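Local coordinates for protein glycogen accumulation regulator GarA (Mycobacterium tuberculosis, PDB 6I2P) that probably binds phosphothreonine-bearing partner proteins through its forkhead-associated (FHA) domain and takes part in regulating glycogen accumulation, at residues P84-F89 / S96-E101; F109-V114 / N118-N123. All coordinates share one frame; numbering follows the deposited sequence.

Contact 1 of 2, residues P84-F89 / S96-E101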
ATOM      1  N   PRO C  84       2.802  22.096   5.123  1.00 62.61           N
ATOM      2  CA  PRO C  84       2.861  23.276   4.233  1.00 63.74           C
ATOM      3  C   PRO C  84       3.995  24.275   4.483  1.00 67.05           C
ATOM      4  O   PRO C  84       4.439  24.911   3.530  1.00 67.22           O
ATOM      5  CB  PRO C  84       1.495  23.936   4.432  1.00 69.43           C
ATOM      6  CG  PRO C  84       0.603  22.834   4.849  1.00 73.36           C
ATOM      7  CD  PRO C  84       1.447  21.933   5.692  1.00 66.16           C
ATOM      8  N   ASP C  85       4.465  24.412   5.739  1.00 63.26           N
ATOM      9  CA  ASP C  85       5.539  25.350   6.086  1.00 63.40           C
ATOM     10  C   ASP C  85       6.964  24.810   5.780  1.00 63.76           C
ATOM     11  O   ASP C  85       7.929  25.570   5.927  1.00 63.67           O
ATOM     12  CB  ASP C  85       5.410  25.848   7.555  1.00 67.46           C
ATOM     13  CG  ASP C  85       5.850  24.929   8.695  1.00 74.76           C
ATOM     14  OD1 ASP C  85       6.745  24.083   8.473  1.00 72.32           O
ATOM     15  OD2 ASP C  85       5.323  25.084   9.817  1.00 80.06           O
ATOM     16  N   SER C  86       7.094  23.527   5.339  1.00 57.35           N
ATOM     17  CA  SER C  86       8.386  22.893   5.015  1.00 54.53           C
ATOM     18  C   SER C  86       9.165  23.679   3.969  1.00 58.46           C
ATOM     19  O   SER C  86       8.567  24.197   3.025  1.00 59.01           O
ATOM     20  CB  SER C  86       8.195  21.462   4.515  1.00 55.95           C
ATOM     21  OG  SER C  86       7.499  20.641   5.437  1.00 66.02           O
ATOM     22  N   ASP C  87      10.498  23.758   4.129  1.00 54.58           N
ATOM     23  CA  ASP C  87      11.379  24.454   3.178  1.00 54.59           C
ATOM     24  C   ASP C  87      11.409  23.691   1.849  1.00 57.37           C
ATOM     25  O   ASP C  87      11.450  24.306   0.783  1.00 58.33           O
ATOM     26  CB  ASP C  87      12.800  24.603   3.747  1.00 55.86           C
ATOM     27  CG  ASP C  87      12.893  25.395   5.035  1.00 61.45           C
ATOM     28  OD1 ASP C  87      12.397  26.543   5.066  1.00 64.52           O
ATOM     29  OD2 ASP C  87      13.484  24.879   6.004  1.00 62.20           O
ATOM     30  N   ILE C  88      11.381  22.349   1.929  1.00 51.78           N
ATOM     31  CA  ILE C  88      11.319  21.441   0.785  1.00 49.67           C
ATOM     32  C   ILE C  88      10.002  20.683   0.950  1.00 53.78           C
ATOM     33  O   ILE C  88       9.930  19.683   1.670  1.00 53.06           O
ATOM     34  CB  ILE C  88      12.571  20.521   0.686  1.00 50.33           C
ATOM     35  CG1 ILE C  88      13.844  21.356   0.450  1.00 50.41           C
ATOM     36  CG2 ILE C  88      12.403  19.431  -0.394  1.00 48.89           C
ATOM     37  CD1 ILE C  88      15.078  20.742   0.975  1.00 50.16           C
ATOM     38  N   PHE C  89       8.944  21.215   0.339  1.00 51.56           N
ATOM     39  CA  PHE C  89       7.611  20.634   0.415  1.00 52.02           C
ATOM     40  C   PHE C  89       7.522  19.395  -0.469  1.00 55.10           C
ATOM     41  O   PHE C  89       7.713  19.481  -1.682  1.00 54.85           O
ATOM     42  CB  PHE C  89       6.535  21.683   0.079  1.00 56.14           C
ATOM     43  CG  PHE C  89       5.119  21.163   0.027  1.00 58.73           C
ATOM     44  CD1 PHE C  89       4.470  20.746   1.183  1.00 62.29           C
ATOM     45  CD2 PHE C  89       4.423  21.119  -1.176  1.00 61.47           C
ATOM     46  CE1 PHE C  89       3.160  20.266   1.134  1.00 64.62           C
ATOM     47  CE2 PHE C  89       3.109  20.648  -1.223  1.00 66.18           C
ATOM     48  CZ  PHE C  89       2.486  20.223  -0.067  1.00 65.08           C
ATOM     49  N   SER C  96       6.150  12.049   5.834  1.00 46.42           N
ATOM     50  CA  SER C  96       5.649  12.609   7.084  1.00 47.03           C
ATOM     51  C   SER C  96       5.650  14.127   6.977  1.00 50.86           C
ATOM     52  O   SER C  96       6.474  14.678   6.247  1.00 49.11           O
ATOM     53  CB  SER C  96       6.535  12.183   8.253  1.00 49.57           C
ATOM     54  OG  SER C  96       6.446  10.788   8.481  1.00 56.71           O
ATOM     55  N   ARG C  97       4.736  14.807   7.708  1.00 49.98           N
ATOM     56  CA  ARG C  97       4.648  16.276   7.752  1.00 51.00           C
ATOM     57  C   ARG C  97       6.007  16.848   8.173  1.00 54.79           C
ATOM     58  O   ARG C  97       6.530  17.753   7.524  1.00 54.33           O
ATOM     59  CB  ARG C  97       3.512  16.724   8.682  1.00 52.20           C
ATOM     60  CG  ARG C  97       2.152  16.516   8.035  1.00 57.98           C
ATOM     61  CD  ARG C  97       1.039  16.381   9.046  1.00 63.38           C
ATOM     62  NE  ARG C  97       0.926  15.018   9.565  1.00 62.90           N
ATOM     63  CZ  ARG C  97      -0.085  14.584  10.311  1.00 71.19           C
ATOM     64  NH1 ARG C  97      -1.094  15.394  10.608  1.00 62.84           N
ATOM     65  NH2 ARG C  97      -0.106  13.333  10.745  1.00 51.04           N
ATOM     66  N   ARG C  98       6.613  16.235   9.201  1.00 51.42           N
ATOM     67  CA  ARG C  98       7.962  16.512   9.686  1.00 50.72           C
ATOM     68  C   ARG C  98       8.717  15.220   9.365  1.00 52.29           C
ATOM     69  O   ARG C  98       8.554  14.230  10.069  1.00 52.28           O
ATOM     70  CB  ARG C  98       7.969  16.812  11.209  1.00 52.15           C
ATOM     71  CG  ARG C  98       7.040  17.951  11.662  1.00 62.34           C
ATOM     72  CD  ARG C  98       7.557  19.327  11.288  1.00 66.64           C
ATOM     73  NE  ARG C  98       6.615  20.375  11.678  1.00 71.59           N
ATOM     74  CZ  ARG C  98       6.354  21.452  10.947  1.00 81.99           C
ATOM     75  NH1 ARG C  98       6.957  21.632   9.780  1.00 67.41           N
ATOM     76  NH2 ARG C  98       5.483  22.357  11.373  1.00 66.71           N
ATOM     77  N   HIS C  99       9.438  15.182   8.239  1.00 47.62           N
ATOM     78  CA  HIS C  99      10.124  13.957   7.818  1.00 45.89           C
ATOM     79  C   HIS C  99      11.613  14.024   8.086  1.00 50.73           C
ATOM     80  O   HIS C  99      12.140  13.204   8.841  1.00 49.84           O
ATOM     81  CB  HIS C  99       9.849  13.643   6.325  1.00 44.96           C
ATOM     82  CG  HIS C  99      10.229  12.250   5.907  1.00 47.33           C
ATOM     83  ND1 HIS C  99       9.269  11.332   5.515  1.00 49.38           N
ATOM     84  CD2 HIS C  99      11.447  11.659   5.841  1.00 48.41           C
ATOM     85  CE1 HIS C  99       9.930  10.227   5.207  1.00 48.19           C
ATOM     86  NE2 HIS C  99      11.242  10.374   5.394  1.00 48.09           N
ATOM     87  N   ALA C 100      12.287  15.011   7.467  1.00 47.60           N
ATOM     88  CA  ALA C 100      13.730  15.162   7.551  1.00 47.48           C
ATOM     89  C   ALA C 100      14.191  16.622   7.537  1.00 51.75           C
ATOM     90  O   ALA C 100      13.395  17.546   7.362  1.00 52.42           O
ATOM     91  CB  ALA C 100      14.385  14.394   6.396  1.00 47.11           C
ATOM     92  N   GLU C 101      15.490  16.810   7.742  1.00 47.92           N
ATOM     93  CA  GLU C 101      16.168  18.098   7.708  1.00 48.50           C
ATOM     94  C   GLU C 101      17.528  17.929   7.057  1.00 51.59           C
ATOM     95  O   GLU C 101      18.201  16.919   7.264  1.00 50.65           O
ATOM     96  CB  GLU C 101      16.329  18.701   9.113  1.00 51.61           C
ATOM     97  CG  GLU C 101      15.058  19.345   9.641  1.00 61.84           C
ATOM     98  CD  GLU C 101      15.101  19.859  11.064  1.00 78.12           C
ATOM     99  OE1 GLU C 101      14.126  20.538  11.464  1.00 80.20           O
ATOM    100  OE2 GLU C 101      16.101  19.594  11.775  1.00 65.37           O
TER
HETATM  101  O   HOH W   1       8.753  19.999   7.822  1.00 41.93           O

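Contact 2 of 2, residues F109-V114 / N118-N123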
ATOM      1  N   PHE C 109      27.222  19.200   3.882  1.00 66.31           N
ATOM      2  CA  PHE C 109      25.809  18.928   4.084  1.00 62.21           C
ATOM      3  C   PHE C 109      25.558  17.523   4.613  1.00 62.40           C
ATOM      4  O   PHE C 109      26.315  16.594   4.330  1.00 62.27           O
ATOM      5  CB  PHE C 109      25.017  19.163   2.789  1.00 61.85           C
ATOM      6  CG  PHE C 109      24.951  20.606   2.350  1.00 64.07           C
ATOM      7  CD1 PHE C 109      23.928  21.439   2.793  1.00 66.66           C
ATOM      8  CD2 PHE C 109      25.915  21.136   1.496  1.00 66.96           C
ATOM      9  CE1 PHE C 109      23.878  22.781   2.399  1.00 68.70           C
ATOM     10  CE2 PHE C 109      25.864  22.475   1.102  1.00 70.62           C
ATOM     11  CZ  PHE C 109      24.840  23.286   1.546  1.00 68.67           C
ATOM     12  N   ASN C 110      24.474  17.378   5.379  1.00 55.79           N
ATOM     13  CA  ASN C 110      24.031  16.100   5.909  1.00 54.35           C
ATOM     14  C   ASN C 110      22.511  16.038   5.990  1.00 54.64           C
ATOM     15  O   ASN C 110      21.857  17.074   6.107  1.00 53.88           O
ATOM     16  CB  ASN C 110      24.687  15.775   7.263  1.00 59.23           C
ATOM     17  CG  ASN C 110      24.572  16.851   8.311  1.00 82.61           C
ATOM     18  OD1 ASN C 110      23.547  16.981   8.989  1.00 72.27           O
ATOM     19  ND2 ASN C 110      25.640  17.629   8.478  1.00 77.05           N
ATOM     20  N   VAL C 111      21.946  14.832   5.867  1.00 49.17           N
ATOM     21  CA  VAL C 111      20.505  14.621   6.008  1.00 46.84           C
ATOM     22  C   VAL C 111      20.254  13.981   7.377  1.00 50.51           C
ATOM     23  O   VAL C 111      21.046  13.152   7.831  1.00 49.96           O
ATOM     24  CB  VAL C 111      19.827  13.854   4.826  1.00 48.38           C
ATOM     25  CG1 VAL C 111      20.364  12.434   4.682  1.00 48.24           C
ATOM     26  CG2 VAL C 111      18.300  13.845   4.958  1.00 46.49           C
ATOM     27  N   VAL C 112      19.175  14.395   8.038  1.00 47.49           N
ATOM     28  CA  VAL C 112      18.794  13.852   9.329  1.00 48.14           C
ATOM     29  C   VAL C 112      17.284  13.589   9.360  1.00 50.51           C
ATOM     30  O   VAL C 112      16.497  14.453   8.972  1.00 48.29           O
ATOM     31  CB  VAL C 112      19.314  14.725  10.509  1.00 54.43           C
ATOM     32  CG1 VAL C 112      18.609  16.079  10.579  1.00 54.84           C
ATOM     33  CG2 VAL C 112      19.222  13.985  11.834  1.00 55.57           C
ATOM     34  N   ASP C 113      16.889  12.386   9.814  1.00 48.02           N
ATOM     35  CA  ASP C 113      15.484  12.020   9.949  1.00 46.85           C
ATOM     36  C   ASP C 113      15.041  12.544  11.297  1.00 52.49           C
ATOM     37  O   ASP C 113      15.669  12.243  12.315  1.00 54.07           O
ATOM     38  CB  ASP C 113      15.287  10.504   9.846  1.00 47.97           C
ATOM     39  CG  ASP C 113      13.826  10.103   9.843  1.00 51.32           C
ATOM     40  OD1 ASP C 113      13.230  10.024  10.941  1.00 51.86           O
ATOM     41  OD2 ASP C 113      13.283   9.855   8.746  1.00 51.15           O
ATOM     42  N   VAL C 114      13.986  13.363  11.302  1.00 49.05           N
ATOM     43  CA  VAL C 114      13.486  13.997  12.522  1.00 50.28           C
ATOM     44  C   VAL C 114      12.356  13.180  13.205  1.00 54.53           C
ATOM     45  O   VAL C 114      11.762  13.654  14.170  1.00 55.64           O
ATOM     46  CB  VAL C 114      13.104  15.491  12.300  1.00 54.49           C
ATOM     47  CG1 VAL C 114      14.332  16.318  11.906  1.00 54.13           C
ATOM     48  CG2 VAL C 114      11.970  15.655  11.280  1.00 53.23           C
ATOM     49  N   ASN C 118       8.049   6.210   7.638  1.00 48.02           N
ATOM     50  CA  ASN C 118       8.678   5.292   6.685  1.00 47.95           C
ATOM     51  C   ASN C 118      10.213   5.437   6.554  1.00 50.49           C
ATOM     52  O   ASN C 118      10.839   4.650   5.832  1.00 49.69           O
ATOM     53  CB  ASN C 118       7.979   5.401   5.330  1.00 48.35           C
ATOM     54  CG  ASN C 118       6.485   5.116   5.406  1.00 64.07           C
ATOM     55  OD1 ASN C 118       6.035   4.060   5.874  1.00 56.39           O
ATOM     56  ND2 ASN C 118       5.678   6.062   4.954  1.00 53.00           N
ATOM     57  N   GLY C 119      10.796   6.386   7.290  1.00 46.21           N
ATOM     58  CA  GLY C 119      12.237   6.614   7.333  1.00 45.54           C
ATOM     59  C   GLY C 119      12.859   7.352   6.165  1.00 48.06           C
ATOM     60  O   GLY C 119      12.192   7.698   5.189  1.00 44.97           O
ATOM     61  N   THR C 120      14.166   7.612   6.290  1.00 46.16           N
ATOM     62  CA  THR C 120      14.992   8.287   5.292  1.00 45.04           C
ATOM     63  C   THR C 120      16.093   7.322   4.846  1.00 49.66           C
ATOM     64  O   THR C 120      16.713   6.653   5.675  1.00 50.05           O
ATOM     65  CB  THR C 120      15.526   9.629   5.834  1.00 48.95           C
ATOM     66  OG1 THR C 120      14.431  10.391   6.343  1.00 48.21           O
ATOM     67  CG2 THR C 120      16.249  10.450   4.766  1.00 45.65           C
ATOM     68  N   TYR C 121      16.318   7.248   3.533  1.00 46.50           N
ATOM     69  CA  TYR C 121      17.317   6.364   2.945  1.00 47.50           C
ATOM     70  C   TYR C 121      18.346   7.157   2.161  1.00 51.25           C
ATOM     71  O   TYR C 121      17.997   8.101   1.451  1.00 50.25           O
ATOM     72  CB  TYR C 121      16.655   5.310   2.033  1.00 49.13           C
ATOM     73  CG  TYR C 121      15.563   4.501   2.702  1.00 51.58           C
ATOM     74  CD1 TYR C 121      14.255   4.976   2.769  1.00 52.80           C
ATOM     75  CD2 TYR C 121      15.822   3.234   3.214  1.00 53.78           C
ATOM     76  CE1 TYR C 121      13.246   4.236   3.382  1.00 54.01           C
ATOM     77  CE2 TYR C 121      14.814   2.473   3.808  1.00 55.21           C
ATOM     78  CZ  TYR C 121      13.528   2.983   3.896  1.00 61.88           C
ATOM     79  OH  TYR C 121      12.526   2.248   4.480  1.00 64.33           O
ATOM     80  N   VAL C 122      19.618   6.786   2.310  1.00 48.94           N
ATOM     81  CA  VAL C 122      20.732   7.376   1.571  1.00 49.05           C
ATOM     82  C   VAL C 122      21.385   6.220   0.845  1.00 53.73           C
ATOM     83  O   VAL C 122      21.835   5.270   1.491  1.00 54.99           O
ATOM     84  CB  VAL C 122      21.720   8.189   2.453  1.00 53.68           C
ATOM     85  CG1 VAL C 122      22.972   8.585   1.664  1.00 54.56           C
ATOM     86  CG2 VAL C 122      21.034   9.427   3.015  1.00 51.88           C
ATOM     87  N   ASN C 123      21.364   6.273  -0.499  1.00 49.96           N
ATOM     88  CA  ASN C 123      21.900   5.240  -1.394  1.00 51.62           C
ATOM     89  C   ASN C 123      21.284   3.852  -1.090  1.00 57.79           C
ATOM     90  O   ASN C 123      21.999   2.847  -1.004  1.00 59.38           O
ATOM     91  CB  ASN C 123      23.444   5.241  -1.399  1.00 51.50           C
ATOM     92  CG  ASN C 123      24.060   6.561  -1.819  1.00 59.90           C
ATOM     93  OD1 ASN C 123      23.478   7.348  -2.577  1.00 49.41           O
ATOM     94  ND2 ASN C 123      25.259   6.837  -1.332  1.00 51.34           N
TER

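Contact 1 of 2, residues P84-F89 / S96-E101
Asp85 turns its CG to lie between its own backbone N and carbonyl carbon (chi1 77°), while Arg98 bends its chain at chi2 (-74°); together these swing a carboxylate and a guanidinium against each other. The meeting is end-on and two-pronged: NH1 of Arg98 donates to OD1 of Asp85 at 2.8 Å, and NH2 of Arg98 donates to OD2 of Asp85 at 3.1 Å. Both N-H groups point almost straight at their acceptors and arrive on the syn side of each oxygen, tilted somewhat out of the carboxylate plane but near the guanidinium's own. The two flat groups are nearly coplanar, 16° apart, so the paired bonds hold the rotation of both. A water completes a second bridge between segments 84-89 and 96-101. It donates to OG of Ser86 at 2.8 Å and to O of Arg97, and accepts from NH1 of Arg98. OG of Ser86 stands 3.7 Å from O of Arg97, so the water does the joining there; OG also bonds to O of His83, its strongest partner. NH1 of Arg98 is thus shared between carboxylate and water. Within 96-101, N of Ser96 donates to ND1 of His99 at 3.2 Å, lying in the ring plane, and His99 with Ala100 forms a classic beta bulge opposite Ala80. These are loops at the binding edge of an FHA domain: Ser96 OG and Arg97 NH2 bond to a modified side chain on the chain of another protein, consistent with phosphothreonine recognition. The next residue, Arg98, pairs with Asp85 instead. Since both ends of the ion pair are exposed, solvent probably screens its charge, and the bridge links the 84-89 loop to the loop whose Ser96 and Arg97 reach the partner, through directional bonds more than through burial.

Contact 2 of 2, residues F109-V114 / N118-N123
The carboxylate of Asp113 is the flat group of this contact, and OG1 of Thr120 reaches it at OD2, donating a 2.7 Å hydrogen bond to the anti lone pair, the one turned away from OD1. The setting is the FHA beta sandwich: strands 108-113 and 120-122 belong to different sheets and are joined by a short loop, a beta-arch. The axes of 109-113 and 120-122 run 151° apart in direction and approach to 7.9 Å, too far for backbone pairing, so side chains bridge the gap. The CA atoms of Asp113 and Thr120 come nearest, 6.0 Å apart. Asp113 carries its CG opposite its backbone N (chi1 -174°), which extends the carboxylate across to Thr120. There OD2 of Asp113 also lies 3.4 Å from N of Thr120, but the angle is too poor for a bond, and 3.6 Å from C of Gly119. Outside the two segments OD2 binds OG of Ser116 and OD1 takes N of Gly115, so the carboxylate is gripped by three bonds, two of them from the connecting loop, which it ties down along with Thr120. Thr120 divides its branches by polarity. With OG1 beside the backbone N (chi1 -52°) facing Asp113, its CG2 is left to meet CG2 of Val111 tip to tip at 4.0 Å, inside the buried layer between the sheets. Val138 and Ile140 of strand 137-140 pack on Thr120 as well, and Phe102 and Leu132 press on Val111, extending the apolar core. Farther along the strands the side chains of Val111 and Val122 pass one another, pointing opposite ways, with CG1 of Val111 resting 3.5 Å from CG2 of Val122.

Overall arrangement
From the N terminus, segment 84-89 comes first, and contact 1 closes the short loop to 96-101 at the binding edge. The chain then runs through strand 100-105 and turns back along 108-113; after that, contact 2 closes the next loop, between 109-114 and 118-123. The two closures follow in series, neither nesting nor crossing, with centres about 12 Å apart. They are stitched together by a probable hydrogen bond from Val112 N to Glu101 O, between neighbouring strands of one sheet, and by His99 NE2 with Gly119 O. Contact 1 thus joins two surface loops, one of them reaching the bound partner, while contact 2 holds the mixed sheet against the antiparallel sheet.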